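Local coordinates for cell division control protein Cdc48 (Mycobacterium smegmatis, PDB 5E7P), which probably binds and hydrolyses ATP as a Cdc48-type member of the AAA ATPase family, at residues G38-H43 / A82-V87; T65-A70 / V138-D143; S103-Y108 / P186-V191. All blocks are in the same frame, centred on the assembly; numbering follows the deposited sequence.

Contact 1 (G38-H43 / A82-V87); sequences GVVRLH and ALLDDV
A82 CB touches the CD2 branch of L42 at 3.7 Å, on the face that also bears V40 and L84, where L24 packs on both A82 and L42. At L83 the two backbones join. L83 N gives its hydrogen to R41 O at 3.0 Å in a nearly straight bond (171°), and R41 N returns one to L83 O at 3.0 Å; each donor sits in the carbonyl plane, on a lone pair. This single antiparallel hydrogen-bonded pair links strands 39-42 and 81-84, the first and last in the order of the six-stranded sheet, and so closes it into a barrel, consistent with the double-psi fold of Cdc48 N-terminal domains. On the other face, L83 CB lies 3.6 Å from R41 CB. The R41 chain then bends at chi2 (-72°) and leads away; its guanidinium, with V39 CG1 over the rim of one face, forms a salt bridge to D34 and hydrogen bonds to the carbonyls of V72 and T464. L83 O also takes a hydrogen from a water that gives its other one to V39 O, continuing the link where the strands diverge. L84 and V40 lie side by side, pointing the same way, with L84 CD1 3.8 Å from V40 CG2. D85, the N-cap of helix 86-92, stands off from the first strand: two waters connect its OD2 to the backbone N of G38 and of V39, while OD2 also accepts from R36 N and OD1 is bonded to T88 OG1.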
loop_
_atom_site.group_PDB
_atom_site.type_symbol
_atom_site.label_atom_id
_atom_site.label_comp_id
_atom_site.label_asym_id
_atom_site.label_seq_id
_atom_site.Cartn_x
_atom_site.Cartn_y
_atom_site.Cartn_z
ATOM N N GLY A 38 1.451 -11.086 -16.201
ATOM C CA GLY A 38 1.177 -11.620 -14.879
ATOM C C GLY A 38 -0.286 -11.531 -14.495
ATOM O O GLY A 38 -0.620 -11.384 -13.320
ATOM N N VAL A 39 -1.164 -11.630 -15.487
ATOM C CA VAL A 39 -2.595 -11.482 -15.252
ATOM C C VAL A 39 -3.393 -12.675 -15.772
ATOM O O VAL A 39 -3.261 -13.062 -16.933
ATOM C CB VAL A 39 -3.138 -10.185 -15.898
ATOM C CG1 VAL A 39 -4.662 -10.169 -15.875
ATOM C CG2 VAL A 39 -2.567 -8.954 -15.195
ATOM N N VAL A 40 -4.217 -13.253 -14.904
ATOM C CA VAL A 40 -5.125 -14.326 -15.297
ATOM C C VAL A 40 -6.575 -13.826 -15.259
ATOM O O VAL A 40 -6.991 -13.175 -14.300
ATOM C CB VAL A 40 -4.944 -15.578 -14.403
ATOM C CG1 VAL A 40 -5.088 -15.217 -12.930
ATOM C CG2 VAL A 40 -5.925 -16.673 -14.796
ATOM N N ARG A 41 -7.333 -14.118 -16.313
ATOM C CA ARG A 41 -8.700 -13.615 -16.435
ATOM C C ARG A 41 -9.743 -14.572 -15.847
ATOM O O ARG A 41 -9.898 -15.706 -16.303
ATOM C CB ARG A 41 -9.031 -13.304 -17.897
ATOM C CG ARG A 41 -8.235 -12.156 -18.500
ATOM C CD ARG A 41 -8.688 -10.815 -17.948
ATOM N NE ARG A 41 -7.846 -9.718 -18.419
ATOM C CZ ARG A 41 -7.856 -8.492 -17.903
ATOM N NH1 ARG A 41 -8.667 -8.198 -16.896
ATOM N NH2 ARG A 41 -7.050 -7.558 -18.391
ATOM N N LEU A 42 -10.460 -14.093 -14.836
ATOM C CA LEU A 42 -11.479 -14.888 -14.166
ATOM C C LEU A 42 -12.841 -14.210 -14.237
ATOM O O LEU A 42 -12.936 -12.983 -14.220
ATOM C CB LEU A 42 -11.095 -15.114 -12.702
ATOM C CG LEU A 42 -9.823 -15.919 -12.436
ATOM C CD1 LEU A 42 -9.449 -15.867 -10.963
ATOM C CD2 LEU A 42 -10.012 -17.354 -12.891
ATOM N N HIS A 43 -13.893 -15.015 -14.318
ATOM C CA HIS A 43 -15.254 -14.503 -14.259
ATOM C C HIS A 43 -15.496 -13.925 -12.870
ATOM O O HIS A 43 -14.965 -14.433 -11.884
ATOM C CB HIS A 43 -16.249 -15.628 -14.545
ATOM C CG HIS A 43 -17.636 -15.149 -14.845
ATOM N ND1 HIS A 43 -18.539 -14.817 -13.861
ATOM C CD2 HIS A 43 -18.273 -14.948 -16.024
ATOM C CE1 HIS A 43 -19.673 -14.429 -14.418
ATOM N NE2 HIS A 43 -19.537 -14.500 -15.729
ATOM N N ALA A 82 -11.073 -20.067 -17.171
ATOM C CA ALA A 82 -10.022 -19.132 -16.800
ATOM C C ALA A 82 -9.107 -18.897 -17.996
ATOM O O ALA A 82 -8.751 -19.838 -18.704
ATOM C CB ALA A 82 -9.230 -19.668 -15.629
ATOM N N LEU A 83 -8.737 -17.641 -18.227
ATOM C CA LEU A 83 -7.841 -17.307 -19.328
ATOM C C LEU A 83 -6.412 -17.122 -18.839
ATOM O O LEU A 83 -6.128 -16.244 -18.024
ATOM C CB LEU A 83 -8.312 -16.050 -20.061
ATOM C CG LEU A 83 -9.635 -16.165 -20.815
ATOM C CD1 LEU A 83 -9.893 -14.902 -21.622
ATOM C CD2 LEU A 83 -9.630 -17.389 -21.713
ATOM N N LEU A 84 -5.515 -17.959 -19.347
ATOM C CA LEU A 84 -4.112 -17.905 -18.965
ATOM C C LEU A 84 -3.255 -17.637 -20.196
ATOM O O LEU A 84 -3.536 -18.152 -21.279
ATOM C CB LEU A 84 -3.682 -19.221 -18.303
ATOM C CG LEU A 84 -4.164 -19.571 -16.889
ATOM C CD1 LEU A 84 -5.661 -19.833 -16.830
ATOM C CD2 LEU A 84 -3.404 -20.777 -16.356
ATOM N N ASP A 85 -2.217 -16.821 -20.036
ATOM C CA ASP A 85 -1.270 -16.600 -21.123
ATOM C C ASP A 85 -0.297 -17.773 -21.226
ATOM O O ASP A 85 -0.349 -18.701 -20.415
ATOM C CB ASP A 85 -0.527 -15.270 -20.956
ATOM C CG ASP A 85 0.075 -15.095 -19.574
ATOM O OD1 ASP A 85 0.551 -16.089 -18.991
ATOM O OD2 ASP A 85 0.079 -13.953 -19.069
ATOM N N ASP A 86 0.587 -17.733 -22.218
ATOM C CA ASP A 86 1.491 -18.851 -22.479
ATOM C C ASP A 86 2.424 -19.169 -21.310
ATOM O O ASP A 86 2.652 -20.336 -20.997
ATOM C CB ASP A 86 2.298 -18.616 -23.761
ATOM C CG ASP A 86 2.955 -17.249 -23.801
ATOM O OD1 ASP A 86 3.164 -16.650 -22.725
ATOM O OD2 ASP A 86 3.267 -16.775 -24.914
ATOM N N VAL A 87 2.956 -18.135 -20.664
ATOM C CA VAL A 87 3.891 -18.341 -19.561
ATOM C C VAL A 87 3.207 -18.864 -18.298
ATOM O O VAL A 87 3.812 -19.610 -17.528
ATOM C CB VAL A 87 4.702 -17.066 -19.229
ATOM C CG1 VAL A 87 5.664 -16.739 -20.361
ATOM C CG2 VAL A 87 3.777 -15.899 -18.949
HETATM O O HOH W 1 1.993 -13.348 -17.513
HETATM O O HOH W 2 -4.720 -14.182 -18.904
HETATM O O HOH W 3 -0.553 -11.474 -18.433
#

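Contact 2 (T65-A70 / V138-D143)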
loop_
_atom_site.group_PDB
_atom_site.type_symbol
_atom_site.label_atom_id
_atom_site.label_comp_id
_atom_site.label_asym_id
_atom_site.label_seq_id
_atom_site.Cartn_x
_atom_site.Cartn_y
_atom_site.Cartn_z
ATOM N N THR A 65 2.752 -25.620 -9.150
ATOM C CA THR A 65 2.025 -24.552 -8.478
ATOM C C THR A 65 2.650 -23.193 -8.779
ATOM O O THR A 65 3.844 -22.984 -8.560
ATOM C CB THR A 65 1.982 -24.762 -6.950
ATOM O OG1 THR A 65 1.236 -25.947 -6.646
ATOM C CG2 THR A 65 1.322 -23.572 -6.269
ATOM N N THR A 66 1.839 -22.273 -9.291
ATOM C CA THR A 66 2.297 -20.915 -9.555
ATOM C C THR A 66 1.286 -19.914 -9.009
ATOM O O THR A 66 0.338 -20.293 -8.323
ATOM C CB THR A 66 2.518 -20.665 -11.062
ATOM O OG1 THR A 66 3.234 -19.439 -11.249
ATOM C CG2 THR A 66 1.189 -20.595 -11.800
ATOM N N ALA A 67 1.495 -18.636 -9.302
ATOM C CA ALA A 67 0.562 -17.604 -8.872
ATOM C C ALA A 67 0.442 -16.488 -9.904
ATOM O O ALA A 67 1.395 -16.178 -10.617
ATOM C CB ALA A 67 0.973 -17.046 -7.524
ATOM N N ALA A 68 -0.742 -15.892 -9.982
ATOM C CA ALA A 68 -0.974 -14.781 -10.891
ATOM C C ALA A 68 -1.971 -13.802 -10.285
ATOM O O ALA A 68 -2.617 -14.104 -9.283
ATOM C CB ALA A 68 -1.467 -15.289 -12.237
ATOM N N VAL A 69 -2.086 -12.629 -10.898
ATOM C CA VAL A 69 -3.019 -11.606 -10.442
ATOM C C VAL A 69 -4.378 -11.798 -11.106
ATOM O O VAL A 69 -4.470 -11.907 -12.331
ATOM C CB VAL A 69 -2.492 -10.189 -10.751
ATOM C CG1 VAL A 69 -3.519 -9.127 -10.361
ATOM C CG2 VAL A 69 -1.169 -9.951 -10.037
ATOM N N ALA A 70 -5.433 -11.843 -10.298
ATOM C CA ALA A 70 -6.776 -12.030 -10.832
ATOM C C ALA A 70 -7.301 -10.761 -11.491
ATOM O O ALA A 70 -7.515 -9.746 -10.830
ATOM C CB ALA A 70 -7.733 -12.498 -9.746
ATOM N N VAL A 138 3.822 -10.752 -8.782
ATOM C CA VAL A 138 3.975 -11.912 -7.907
ATOM C C VAL A 138 5.000 -12.908 -8.442
ATOM O O VAL A 138 5.082 -13.155 -9.645
ATOM C CB VAL A 138 2.635 -12.641 -7.663
ATOM C CG1 VAL A 138 1.716 -11.796 -6.799
ATOM C CG2 VAL A 138 1.970 -12.992 -8.982
ATOM N N MET A 139 5.780 -13.478 -7.530
ATOM C CA MET A 139 6.845 -14.399 -7.896
ATOM C C MET A 139 6.690 -15.719 -7.156
ATOM O O MET A 139 6.229 -15.756 -6.015
ATOM C CB MET A 139 8.212 -13.787 -7.573
ATOM C CG MET A 139 8.468 -12.433 -8.216
ATOM S SD MET A 139 8.660 -12.531 -10.006
ATOM C CE MET A 139 8.454 -10.813 -10.461
ATOM N N THR A 140 7.076 -16.802 -7.821
ATOM C CA THR A 140 7.102 -18.125 -7.218
ATOM C C THR A 140 8.329 -18.839 -7.768
ATOM O O THR A 140 8.672 -18.666 -8.937
ATOM C CB THR A 140 5.838 -18.937 -7.569
ATOM O OG1 THR A 140 4.668 -18.159 -7.287
ATOM C CG2 THR A 140 5.787 -20.229 -6.764
ATOM N N VAL A 141 8.998 -19.625 -6.930
ATOM C CA VAL A 141 10.204 -20.328 -7.358
ATOM C C VAL A 141 9.914 -21.246 -8.543
ATOM O O VAL A 141 8.968 -22.035 -8.509
ATOM C CB VAL A 141 10.834 -21.138 -6.206
ATOM C CG1 VAL A 141 11.943 -22.043 -6.729
ATOM C CG2 VAL A 141 11.366 -20.202 -5.133
ATOM N N GLY A 142 10.717 -21.117 -9.596
ATOM C CA GLY A 142 10.560 -21.931 -10.787
ATOM C C GLY A 142 9.787 -21.235 -11.893
ATOM O O GLY A 142 9.756 -21.712 -13.028
ATOM N N ASP A 143 9.166 -20.107 -11.564
ATOM C CA ASP A 143 8.375 -19.354 -12.533
ATOM C C ASP A 143 9.227 -18.737 -13.634
ATOM O O ASP A 143 10.388 -18.400 -13.420
ATOM C CB ASP A 143 7.580 -18.244 -11.840
ATOM C CG ASP A 143 6.330 -18.758 -11.158
ATOM O OD1 ASP A 143 6.286 -19.957 -10.811
ATOM O OD2 ASP A 143 5.389 -17.962 -10.969
HETATM O O HOH W 4 3.745 -16.668 -9.481
#
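T66 and D143 meet obliquely, hydroxyl against carboxylate, where strand 65-72 of the N-terminal barrel, probably of double-psi type, passes antiparallel to strand 138-140 of a small three-stranded sheet. The axes of these strands come no closer than 6.5 Å, so side chains and a water, rather than paired backbones, fill the interface. T66 holds OG1 anti to its backbone N (chi1 -168°), which carries the hydroxyl to the D143 carboxylate: OG1 is 2.6 Å from D143 OD2 and 3.1 Å from D143 OD1. D143 reaches this place because the chain reverses in a type II turn from T140 to D143, closed by the D143 N to T140 O hydrogen bond, with G142 at positive phi. T140 and D143, at the two ends of the turn, both point toward the barrel strand. N91 of helix 86-92 touches both T66 and D143, and R64 bonds to the carbonyl of G142 in the turn.

T140 divides its two branches. Its methyl CG2 packs 3.8 Å from T65 O, whereas OG1 faces A67 and gives its hydrogen to a water. The same water donates to D143 OD2 and to A67 O, so one molecule ties the turn to the barrel backbone and satisfies a strand carbonyl; T140 OG1 has a further, weak bond to T188 OG1. Beyond the water a V138 methyl packs on the strand backbone. A67 CB points toward strand 138-140, and V138 points back, with V107 and A57 also against it. The V138 CG2 branch does the touching: it lies 3.9 Å from A68 CA and settles closest to the peptide of A67, 3.6 Å from A67 O.

Contact 3 (S103-Y108 / P186-V191)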
loop_
_atom_site.group_PDB
_atom_site.type_symbol
_atom_site.label_atom_id
_atom_site.label_comp_id
_atom_site.label_asym_id
_atom_site.label_seq_id
_atom_site.Cartn_x
_atom_site.Cartn_y
_atom_site.Cartn_z
ATOM N N SER A 103 -7.267 -20.832 -6.455
ATOM C CA SER A 103 -7.545 -20.562 -5.050
ATOM C C SER A 103 -6.794 -19.320 -4.590
ATOM O O SER A 103 -5.716 -19.020 -5.104
ATOM C CB SER A 103 -7.134 -21.755 -4.188
ATOM O OG SER A 103 -5.728 -21.923 -4.193
ATOM N N PRO A 104 -7.366 -18.590 -3.619
ATOM C CA PRO A 104 -6.673 -17.437 -3.042
ATOM C C PRO A 104 -5.336 -17.845 -2.440
ATOM O O PRO A 104 -5.218 -18.934 -1.876
ATOM C CB PRO A 104 -7.632 -16.962 -1.941
ATOM C CG PRO A 104 -8.559 -18.111 -1.696
ATOM C CD PRO A 104 -8.694 -18.789 -3.017
ATOM N N VAL A 105 -4.336 -16.984 -2.572
ATOM C CA VAL A 105 -3.017 -17.269 -2.030
ATOM C C VAL A 105 -2.521 -16.085 -1.214
ATOM O O VAL A 105 -2.767 -14.932 -1.563
ATOM C CB VAL A 105 -2.005 -17.619 -3.150
ATOM C CG1 VAL A 105 -1.775 -16.425 -4.071
ATOM C CG2 VAL A 105 -0.688 -18.114 -2.560
ATOM N N THR A 106 -1.855 -16.371 -0.103
ATOM C CA THR A 106 -1.226 -15.324 0.683
ATOM C C THR A 106 0.064 -14.895 -0.006
ATOM O O THR A 106 0.932 -15.725 -0.296
ATOM C CB THR A 106 -0.915 -15.791 2.117
ATOM O OG1 THR A 106 -2.123 -16.220 2.757
ATOM C CG2 THR A 106 -0.298 -14.655 2.922
ATOM N N VAL A 107 0.178 -13.601 -0.285
ATOM C CA VAL A 107 1.361 -13.065 -0.943
ATOM C C VAL A 107 2.041 -12.028 -0.063
ATOM O O VAL A 107 1.539 -10.921 0.098
ATOM C CB VAL A 107 1.016 -12.421 -2.298
ATOM C CG1 VAL A 107 2.285 -12.018 -3.031
ATOM C CG2 VAL A 107 0.201 -13.377 -3.141
ATOM N N TYR A 108 3.179 -12.392 0.512
ATOM C CA TYR A 108 3.940 -11.463 1.336
ATOM C C TYR A 108 4.834 -10.587 0.472
ATOM O O TYR A 108 5.169 -10.945 -0.658
ATOM C CB TYR A 108 4.796 -12.224 2.351
ATOM C CG TYR A 108 4.000 -12.948 3.415
ATOM C CD1 TYR A 108 3.539 -12.276 4.542
ATOM C CD2 TYR A 108 3.709 -14.302 3.293
ATOM C CE1 TYR A 108 2.811 -12.928 5.515
ATOM C CE2 TYR A 108 2.983 -14.963 4.264
ATOM C CZ TYR A 108 2.536 -14.271 5.374
ATOM O OH TYR A 108 1.810 -14.920 6.347
ATOM N N PRO A 186 9.698 -17.976 1.777
ATOM C CA PRO A 186 9.283 -19.049 0.865
ATOM C C PRO A 186 7.803 -18.973 0.498
ATOM O O PRO A 186 7.001 -18.441 1.266
ATOM C CB PRO A 186 9.550 -20.320 1.676
ATOM C CG PRO A 186 10.632 -19.939 2.616
ATOM C CD PRO A 186 10.361 -18.508 2.981
ATOM N N GLY A 187 7.455 -19.505 -0.669
ATOM C CA GLY A 187 6.078 -19.508 -1.126
ATOM C C GLY A 187 5.849 -18.562 -2.287
ATOM O O GLY A 187 6.489 -18.682 -3.331
ATOM N N THR A 188 4.930 -17.621 -2.106
ATOM C CA THR A 188 4.622 -16.643 -3.143
ATOM C C THR A 188 4.803 -15.221 -2.621
ATOM O O THR A 188 4.258 -14.854 -1.579
ATOM C CB THR A 188 3.194 -16.818 -3.683
ATOM O OG1 THR A 188 3.085 -18.089 -4.333
ATOM C CG2 THR A 188 2.867 -15.723 -4.685
ATOM N N VAL A 189 5.576 -14.427 -3.353
ATOM C CA VAL A 189 5.915 -13.080 -2.915
ATOM C C VAL A 189 5.668 -12.048 -4.009
ATOM O O VAL A 189 5.592 -12.383 -5.189
ATOM C CB VAL A 189 7.391 -12.987 -2.492
ATOM C CG1 VAL A 189 7.675 -13.909 -1.318
ATOM C CG2 VAL A 189 8.294 -13.320 -3.664
ATOM N N SER A 190 5.544 -10.790 -3.603
ATOM C CA SER A 190 5.384 -9.693 -4.546
ATOM C C SER A 190 6.574 -8.749 -4.436
ATOM O O SER A 190 7.086 -8.513 -3.342
ATOM C CB SER A 190 4.089 -8.933 -4.263
ATOM O OG SER A 190 4.097 -8.409 -2.947
ATOM N N VAL A 191 7.015 -8.208 -5.568
ATOM C CA VAL A 191 8.142 -7.283 -5.570
ATOM C C VAL A 191 7.723 -5.905 -5.067
ATOM O O VAL A 191 6.882 -5.235 -5.667
ATOM C CB VAL A 191 8.781 -7.155 -6.965
ATOM C CG1 VAL A 191 9.967 -6.208 -6.918
ATOM C CG2 VAL A 191 9.203 -8.524 -7.486
HETATM O O HOH W 5 2.936 -17.859 0.326
#
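Y108 and V189 form a short parallel beta bridge at the place where the chain leaves barrel strand 98-104 and joins the edge of a three-stranded sheet made of strands 108-109, 188-190 and 138-140. Y108 spans V189 with its two backbone groups. Its carbonyl O accepts from S190 N at 3.0 Å, the donor tilted 17° from the carbonyl plane; its N makes a weak bond to T188 O at 3.4 Å. Each of these oxygens also receives a CA-H...O contact, Y108 O from V189 CA and T188 O from V107 CA. Y108 and V189 direct their side chains to the same face of the sheet.

The touching parts of the segments run 54° apart; before the bridge a water links them, donating to T106 O and accepting from T188 N. Here V107 supplies the main apolar contact. With CG1 anti to the backbone N (chi1 -173°), that methyl lies against the backbone just past V189, 3.5 Å from S190 N, and 3.8 Å from S190 CB. Its other branch, CG2, meets T188 CG2 at 3.9 Å. V105 adds a looser touch: its side chain crosses that of T188 at about a right angle, CG2 to T188 OG1 4.2 Å. S190 OG bonds to Q192 NE2, and the S190 side chain is about 13 Å from a bound ADP. On the barrel side, V105 and V107 rest on A57 of strand 57-61; on the other, strand 188-190 pairs with strand 138-140 through a backbone bond of V189 with M139.

Overall arrangement
Contacts 1 and 2 are buried; contact 3, with Y108 and T106 exposed, is only partly so. All three reach the six-stranded barrel sheet, but only contacts 1 and 2 touch within it, where strands 39-42 and 65-72 are neighbours: V40 N lies 2.9 Å from V69 O, and V40 CG1 packs on A68 CB. Contacts 2 and 3 share the three-stranded sheet, in which strands 138-140 and 188-190 are neighbours, and A67 CB touches T188 CG2. Contacts 1 and 3, about 17 Å apart between centres, do not touch. Backbone bonds carry contact 1, where the barrel closes, and contact 3, at the edge of the small sheet, whereas contact 2, between two sheets, relies on side chains and a shared water.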